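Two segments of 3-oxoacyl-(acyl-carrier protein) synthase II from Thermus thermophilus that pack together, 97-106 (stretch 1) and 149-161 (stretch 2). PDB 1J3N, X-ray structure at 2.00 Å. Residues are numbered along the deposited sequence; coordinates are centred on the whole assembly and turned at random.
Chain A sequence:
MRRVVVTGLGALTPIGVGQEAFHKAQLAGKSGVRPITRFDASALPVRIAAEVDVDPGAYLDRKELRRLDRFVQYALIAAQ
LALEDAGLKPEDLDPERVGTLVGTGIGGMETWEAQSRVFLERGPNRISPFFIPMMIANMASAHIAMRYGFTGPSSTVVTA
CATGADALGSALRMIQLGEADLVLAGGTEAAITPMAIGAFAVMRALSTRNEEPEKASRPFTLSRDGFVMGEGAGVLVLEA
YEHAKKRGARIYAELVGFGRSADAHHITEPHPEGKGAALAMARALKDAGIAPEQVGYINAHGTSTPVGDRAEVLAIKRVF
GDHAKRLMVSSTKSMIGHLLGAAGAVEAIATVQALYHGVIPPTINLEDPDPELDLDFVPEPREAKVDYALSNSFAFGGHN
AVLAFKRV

Stretch 1 (97-106) RVGTLVGTGI
Stretch 2 (149-161) GFTGPSSTVVTAC

Two extended segments of one chain, at least 50 residues apart in sequence where they touch, run side by side in the same direction and bury 717 Å² between them. Stretch 1 has strand geometry through its middle, Val98 to Gly103 included; stretch 2 is extended but irregular, entered through Gly149, which leaves a helix with positive phi (74°), a conformation that favours glycine. CA atoms pair Gly99 with Gly152 (4.3 Å), Thr100 with Ser154 (4.8 Å), Leu101 with Ser155 (5.1 Å), Gly103 with Val157 (5.0 Å) and Gly105 with Ala160 (4.5 Å).

Backbone hydrogen bonds fix the register around a single bridge, Thr100 with Ser154. Thr100 N donates to Pro153 O (3.0 Å, 163°), and Ser155 N donates to Thr100 O (3.1 Å, 147°), so Thr100 uses both its backbone groups on the neighbour. Gly152 N adds a weak bond to Val98 O (2.9 Å, 130°). Further along, CA-H...O contacts take over: Leu101 CA to Ser155 O and Gly103 CA to Val157 O, both 3.3 Å, then Val158 CA to Thr104 O, 3.5 Å. Thr104 O and Val157 N are buried without a polar partner, a cost the contact tolerates.

Glycines permit this closeness. A CB on Gly103 would lie 2.4 Å from Val157 O, and one on Gly152 2.5 Å from Val98 O; both would clash. At Gly99 a CB would be tight, 3.0 Å from Pro153 O.

The apolar anchor is Val98 (t) against Phe150 (chi1 m, chi2 -34°), each CA-to-CB bond pointing toward the other stretch. Val98 CG1 sits over the ring face, 3.4 Å from the centroid of Phe150 and 13° off its normal, while Thr100 CG2 meets the ring edge, 4.0 Å from Phe150 CD2. Leu101, with chi1 off-well at -138° and chi2 t, starts sideways but brings CD2 to 3.2 Å from Ser155 O and 4.3 Å from Val157 CG1 (Val157 m). Val158 (t) sets CG2 3.3 Å from Thr104 O and CG1 3.4 Å from Gly105 O.

Small hydroxyl residues supply the polar side-chain contacts. Thr100 (p) and Ser154 (t) place OG1 and OG 2.8 Å apart. Water links the segments at three levels: one accepts from Thr100 OG1 (2.8 Å) and donates to Phe150 O (3.1 Å) and Gly152 O (2.9 Å); another accepts from Thr156 OG1 (2.7 Å; Thr156 m) and donates to Val102 O (2.6 Å); a third accepts from Ala160 N (2.7 Å) and donates to Gly105 O (2.9 Å).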

# COMPACT_ATOMS: atom_id res chain seq x y z
N ARG A 97 4.99 -5.36 -20.17
CA ARG A 97 3.62 -4.85 -20.19
C ARG A 97 2.72 -5.53 -19.16
O ARG A 97 1.51 -5.30 -19.14
CB ARG A 97 3.04 -5.01 -21.60
CG ARG A 97 3.87 -4.30 -22.67
CD ARG A 97 3.96 -2.81 -22.37
NE ARG A 97 2.62 -2.22 -22.26
CZ ARG A 97 2.37 -1.02 -21.75
NH1 ARG A 97 3.36 -0.26 -21.30
NH2 ARG A 97 1.12 -0.58 -21.71
N VAL A 98 3.32 -6.35 -18.31
CA VAL A 98 2.57 -7.04 -17.27
C VAL A 98 2.94 -6.48 -15.91
O VAL A 98 4.11 -6.47 -15.52
CB VAL A 98 2.86 -8.55 -17.26
CG1 VAL A 98 2.08 -9.21 -16.13
CG2 VAL A 98 2.45 -9.16 -18.59
N GLY A 99 1.92 -6.00 -15.20
CA GLY A 99 2.14 -5.44 -13.88
C GLY A 99 1.65 -6.37 -12.80
O GLY A 99 0.94 -7.36 -13.07
N THR A 100 2.02 -6.07 -11.56
CA THR A 100 1.63 -6.86 -10.41
C THR A 100 1.18 -5.92 -9.29
O THR A 100 1.81 -4.88 -9.05
CB THR A 100 2.81 -7.73 -9.91
OG1 THR A 100 3.96 -6.91 -9.70
CG2 THR A 100 3.18 -8.79 -10.94
N LEU A 101 0.08 -6.26 -8.63
CA LEU A 101 -0.45 -5.43 -7.56
C LEU A 101 -1.31 -6.27 -6.61
O LEU A 101 -2.54 -6.25 -6.69
CB LEU A 101 -1.28 -4.28 -8.14
CG LEU A 101 -1.09 -2.90 -7.47
CD1 LEU A 101 -2.04 -1.89 -8.10
CD2 LEU A 101 -1.35 -2.99 -5.97
N VAL A 102 -0.65 -7.01 -5.74
CA VAL A 102 -1.35 -7.85 -4.77
C VAL A 102 -1.10 -7.23 -3.40
O VAL A 102 0.04 -7.15 -2.94
CB VAL A 102 -0.83 -9.29 -4.80
CG1 VAL A 102 -1.61 -10.15 -3.81
CG2 VAL A 102 -0.98 -9.85 -6.21
N GLY A 103 -2.17 -6.74 -2.78
CA GLY A 103 -2.02 -6.12 -1.48
C GLY A 103 -2.25 -7.09 -0.34
O GLY A 103 -2.58 -8.26 -0.55
N THR A 104 -2.06 -6.60 0.88
CA THR A 104 -2.26 -7.39 2.08
C THR A 104 -2.56 -6.39 3.19
O THR A 104 -2.21 -5.22 3.08
CB THR A 104 -0.99 -8.20 2.43
OG1 THR A 104 -1.23 -9.00 3.59
CG2 THR A 104 0.19 -7.27 2.69
N GLY A 105 -3.21 -6.83 4.26
CA GLY A 105 -3.51 -5.91 5.34
C GLY A 105 -2.46 -5.91 6.44
O GLY A 105 -2.13 -4.85 6.99
N ILE A 106 -1.93 -7.09 6.74
CA ILE A 106 -0.94 -7.27 7.81
C ILE A 106 0.43 -7.75 7.34
O ILE A 106 1.45 -7.42 7.95
CB ILE A 106 -1.49 -8.28 8.86
CG1 ILE A 106 -2.73 -7.68 9.54
CG2 ILE A 106 -0.43 -8.63 9.88
CD1 ILE A 106 -3.29 -8.55 10.65
N GLY A 149 8.97 -12.90 -14.23
CA GLY A 149 9.74 -11.93 -14.99
C GLY A 149 8.92 -10.75 -15.49
O GLY A 149 9.30 -10.12 -16.48
N PHE A 150 7.81 -10.45 -14.82
CA PHE A 150 6.96 -9.33 -15.21
C PHE A 150 7.63 -8.05 -14.75
O PHE A 150 7.79 -7.82 -13.55
CB PHE A 150 5.58 -9.45 -14.55
CG PHE A 150 4.82 -10.70 -14.91
CD1 PHE A 150 4.92 -11.26 -16.18
CD2 PHE A 150 3.92 -11.27 -14.01
CE1 PHE A 150 4.15 -12.35 -16.55
CE2 PHE A 150 3.15 -12.37 -14.36
CZ PHE A 150 3.26 -12.92 -15.64
N THR A 151 8.04 -7.21 -15.70
CA THR A 151 8.73 -5.97 -15.35
C THR A 151 7.90 -4.70 -15.44
O THR A 151 8.44 -3.58 -15.43
CB THR A 151 10.00 -5.79 -16.21
OG1 THR A 151 9.63 -5.73 -17.59
CG2 THR A 151 10.97 -6.96 -16.00
N GLY A 152 6.58 -4.87 -15.54
CA GLY A 152 5.69 -3.72 -15.56
C GLY A 152 5.59 -3.23 -14.12
O GLY A 152 6.12 -3.88 -13.21
N PRO A 153 4.92 -2.09 -13.87
CA PRO A 153 4.79 -1.57 -12.50
C PRO A 153 4.44 -2.64 -11.47
O PRO A 153 3.56 -3.47 -11.70
CB PRO A 153 3.69 -0.52 -12.65
CG PRO A 153 3.97 0.04 -14.01
CD PRO A 153 4.24 -1.21 -14.84
N SER A 154 5.13 -2.62 -10.33
CA SER A 154 4.91 -3.58 -9.25
C SER A 154 4.63 -2.81 -7.96
O SER A 154 5.55 -2.34 -7.29
CB SER A 154 6.16 -4.46 -9.07
OG SER A 154 5.92 -5.54 -8.19
N SER A 155 3.35 -2.67 -7.61
CA SER A 155 2.99 -1.91 -6.41
C SER A 155 2.19 -2.71 -5.39
O SER A 155 1.76 -3.84 -5.65
CB SER A 155 2.23 -0.64 -6.79
OG SER A 155 2.25 0.29 -5.72
N THR A 156 2.01 -2.10 -4.22
CA THR A 156 1.30 -2.73 -3.12
C THR A 156 0.50 -1.73 -2.30
O THR A 156 1.04 -0.72 -1.86
CB THR A 156 2.30 -3.43 -2.16
OG1 THR A 156 3.02 -4.46 -2.87
CG2 THR A 156 1.56 -4.03 -0.98
N VAL A 157 -0.78 -2.02 -2.08
CA VAL A 157 -1.63 -1.16 -1.26
C VAL A 157 -2.00 -1.93 0.00
O VAL A 157 -2.18 -3.16 -0.02
CB VAL A 157 -2.92 -0.75 -2.01
CG1 VAL A 157 -2.59 0.09 -3.23
CG2 VAL A 157 -3.70 -1.99 -2.42
N VAL A 158 -2.07 -1.21 1.11
CA VAL A 158 -2.41 -1.77 2.41
C VAL A 158 -3.47 -0.85 3.01
O VAL A 158 -3.15 0.21 3.54
CB VAL A 158 -1.18 -1.82 3.35
CG1 VAL A 158 -1.58 -2.35 4.73
CG2 VAL A 158 -0.09 -2.71 2.73
N THR A 159 -4.73 -1.26 2.90
CA THR A 159 -5.83 -0.49 3.43
C THR A 159 -6.81 -1.40 4.17
O THR A 159 -8.03 -1.32 4.00
CB THR A 159 -6.56 0.30 2.32
OG1 THR A 159 -6.83 -0.56 1.21
CG2 THR A 159 -5.68 1.46 1.85
N ALA A 160 -6.25 -2.27 5.00
CA ALA A 160 -7.05 -3.20 5.78
C ALA A 160 -8.11 -3.92 4.93
O ALA A 160 -7.79 -4.54 3.91
CB ALA A 160 -7.70 -2.46 6.94
N CYS A 161 -9.36 -3.80 5.34
CA CYS A 161 -10.47 -4.47 4.65
C CYS A 161 -10.72 -4.04 3.21
O CYS A 161 -11.30 -4.80 2.44
CB CYS A 161 -11.75 -4.28 5.46
SG CYS A 161 -11.53 -4.55 7.22
O HOH W 1 5.48 -6.46 -11.96
O HOH W 2 2.52 -7.05 -2.15
O HOH W 3 -4.12 -2.85 6.53